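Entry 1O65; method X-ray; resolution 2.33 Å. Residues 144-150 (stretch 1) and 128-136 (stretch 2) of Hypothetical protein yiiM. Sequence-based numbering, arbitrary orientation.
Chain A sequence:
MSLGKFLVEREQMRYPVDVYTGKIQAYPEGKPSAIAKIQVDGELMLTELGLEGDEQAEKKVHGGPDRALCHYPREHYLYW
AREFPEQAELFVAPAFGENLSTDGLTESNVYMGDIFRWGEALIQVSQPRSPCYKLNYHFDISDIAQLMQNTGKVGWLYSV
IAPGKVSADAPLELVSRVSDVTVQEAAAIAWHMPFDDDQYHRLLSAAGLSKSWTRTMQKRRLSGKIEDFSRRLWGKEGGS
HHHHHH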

# COMPACT_ATOMS: atom_id res chain seq x y z
N ILE A 144 1.77 17.32 2.12
CA ILE A 144 1.05 16.23 1.44
C ILE A 144 1.17 14.95 2.25
O ILE A 144 0.14 14.26 2.45
CB ILE A 144 1.46 16.06 -0.01
CG1 ILE A 144 0.57 15.06 -0.78
CG2 ILE A 144 2.91 15.58 -0.16
CD1 ILE A 144 -0.78 15.56 -1.18
N ALA A 145 2.32 14.65 2.85
CA ALA A 145 2.42 13.42 3.65
C ALA A 145 1.45 13.47 4.82
O ALA A 145 0.74 12.48 5.12
CB ALA A 145 3.83 13.09 4.03
N GLN A 146 1.34 14.61 5.49
CA GLN A 146 0.36 14.71 6.59
C GLN A 146 -1.04 14.49 6.03
O GLN A 146 -1.85 13.73 6.56
CB GLN A 146 0.49 16.06 7.29
CG GLN A 146 -0.44 16.25 8.48
CD GLN A 146 0.05 15.47 9.69
OE1 GLN A 146 1.10 15.82 10.26
NE2 GLN A 146 -0.65 14.41 10.11
N LEU A 147 -1.38 15.14 4.95
CA LEU A 147 -2.67 15.01 4.28
C LEU A 147 -2.96 13.55 3.95
O LEU A 147 -4.01 13.06 4.35
CB LEU A 147 -2.70 15.92 3.06
CG LEU A 147 -3.48 17.22 3.07
CD1 LEU A 147 -3.77 17.82 4.44
CD2 LEU A 147 -2.71 18.27 2.24
N MET A 148 -2.07 12.83 3.26
CA MET A 148 -2.34 11.42 2.98
C MET A 148 -2.67 10.64 4.25
O MET A 148 -3.67 9.92 4.31
CB MET A 148 -1.20 10.68 2.30
CG MET A 148 -0.61 11.29 1.06
SD MET A 148 0.80 10.36 0.45
CE MET A 148 0.09 8.73 0.20
N GLN A 149 -1.81 10.76 5.26
CA GLN A 149 -2.05 10.04 6.52
C GLN A 149 -3.38 10.40 7.17
O GLN A 149 -4.12 9.50 7.63
CB GLN A 149 -0.88 10.21 7.48
CG GLN A 149 -0.97 9.28 8.70
CD GLN A 149 0.10 9.67 9.71
OE1 GLN A 149 1.27 9.34 9.55
NE2 GLN A 149 -0.31 10.42 10.72
N ASN A 150 -3.71 11.68 7.21
CA ASN A 150 -4.97 12.13 7.79
C ASN A 150 -6.21 11.62 7.06
O ASN A 150 -7.19 11.22 7.67
CB ASN A 150 -5.02 13.66 7.84
CG ASN A 150 -4.15 14.31 8.87
OD1 ASN A 150 -3.50 13.68 9.70
ND2 ASN A 150 -4.09 15.65 8.84
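Stretch 2, residues 128-136: PRSPCYKLN

Residues 144-150 form regular helix, with backbone bonds from Met148 N to Ile144 O and from Gln149 N to Ala145 O. Stretch 2 is less uniform: it runs extended through Arg129, Ser130 and Pro131, stays extended through Cys132 and then turns, so that Leu135 and Asn136 belong to a second helix. The turn is closed by a bond from Leu135 N to Cys132 O (3.1 Å) and capped by one from Lys134 N to Cys132 SG, long at 3.6 Å, as suits the large sulfur atom.

The bend lies against the side of the first helix that carries Ala145 and Met148. Its early part meets the later turn of that helix, and its end meets the beginning: Pro131 CA lies 5.0 Å from Ala145 CA, and Asn136 CA lies 5.4 Å from Ile144 CA. Ala145 suits this close approach, because its methyl is small enough to let the turn come in, with Ala145 CB 3.5 Å from Cys132 O and 4.0 Å from Pro131 CB. The compact Pro131 ring is the main bump on stretch 2. It rests on Ala145, Met148 and Gln149, with its CB 3.5 Å from Ala145 O and 4.2 Å from Met148 CB, and its CG 3.6 Å from Gln149 CB.

The CA-to-CB bond of Met148 points toward stretch 2, and its flexible, unbranched chain brings SD to 3.4 Å from Leu135 CD2; its terminal CE reaches 4.5 Å from Arg129 CD. At the other end, Ile144 CG2 packs 3.9 Å from Leu135 CB.

One polar bond secures this largely apolar fit. Asn136 turns its side chain inward, and Asn136 OD1 accepts from Ala145 N at 2.8 Å and 174°, almost straight. Ile144 N is nearly as close to Asn136 OD1, at 2.9 Å, but its angle is too poor for a hydrogen bond.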

# COMPACT_ATOMS: atom_id res chain seq x y z
N PRO A 128 -0.61 -1.03 5.07
CA PRO A 128 -1.00 0.23 4.40
C PRO A 128 0.29 0.94 4.06
O PRO A 128 1.32 0.58 4.65
CB PRO A 128 -1.83 0.96 5.42
CG PRO A 128 -2.12 0.01 6.53
CD PRO A 128 -1.09 -1.09 6.45
N ARG A 129 0.36 1.72 2.99
CA ARG A 129 1.58 2.45 2.66
C ARG A 129 1.71 3.63 3.64
O ARG A 129 0.73 4.32 3.95
CB ARG A 129 1.56 2.91 1.21
CG ARG A 129 2.83 3.64 0.73
CD ARG A 129 2.66 5.16 0.93
NE ARG A 129 3.66 5.90 0.17
CZ ARG A 129 3.62 6.10 -1.15
NH1 ARG A 129 2.61 5.60 -1.88
NH2 ARG A 129 4.62 6.76 -1.73
N SER A 130 2.88 3.83 4.17
CA SER A 130 3.26 4.85 5.12
C SER A 130 3.76 6.14 4.48
O SER A 130 4.94 6.24 4.14
CB SER A 130 4.46 4.31 5.94
OG SER A 130 4.10 3.93 7.23
N PRO A 131 2.96 7.19 4.45
CA PRO A 131 3.38 8.47 3.90
C PRO A 131 4.70 8.92 4.52
O PRO A 131 4.93 8.81 5.72
CB PRO A 131 2.26 9.43 4.24
CG PRO A 131 1.29 8.72 5.06
CD PRO A 131 1.61 7.26 5.05
N CYS A 132 5.58 9.41 3.70
CA CYS A 132 6.90 9.88 4.03
C CYS A 132 7.09 11.30 3.50
O CYS A 132 6.56 11.67 2.45
CB CYS A 132 7.89 8.91 3.39
SG CYS A 132 9.62 9.34 3.35
N TYR A 133 7.84 12.12 4.22
CA TYR A 133 8.17 13.48 3.88
C TYR A 133 8.81 13.64 2.52
O TYR A 133 8.77 14.76 1.97
CB TYR A 133 9.10 14.10 4.97
CG TYR A 133 10.50 13.52 4.86
CD1 TYR A 133 10.81 12.30 5.45
CD2 TYR A 133 11.47 14.18 4.12
CE1 TYR A 133 12.08 11.76 5.31
CE2 TYR A 133 12.74 13.64 3.98
CZ TYR A 133 13.03 12.44 4.58
OH TYR A 133 14.29 11.90 4.45
N LYS A 134 9.44 12.64 1.91
CA LYS A 134 9.97 12.84 0.55
C LYS A 134 8.85 13.33 -0.37
O LYS A 134 9.05 14.17 -1.25
CB LYS A 134 10.59 11.59 -0.04
CG LYS A 134 11.55 10.80 0.79
CD LYS A 134 12.83 11.50 1.15
CE LYS A 134 13.78 10.55 1.86
NZ LYS A 134 14.05 9.31 1.08
N LEU A 135 7.65 12.80 -0.19
CA LEU A 135 6.47 13.20 -0.93
C LEU A 135 6.26 14.71 -0.90
O LEU A 135 5.84 15.31 -1.90
CB LEU A 135 5.26 12.47 -0.38
CG LEU A 135 4.76 11.19 -1.04
CD1 LEU A 135 5.85 10.38 -1.75
CD2 LEU A 135 4.14 10.30 0.07
N ASN A 136 6.48 15.38 0.23
CA ASN A 136 6.30 16.81 0.36
C ASN A 136 7.14 17.62 -0.62
O ASN A 136 6.71 18.72 -0.98
CB ASN A 136 6.58 17.29 1.78
CG ASN A 136 5.61 16.70 2.78
OD1 ASN A 136 4.47 16.40 2.43
ND2 ASN A 136 6.06 16.51 4.00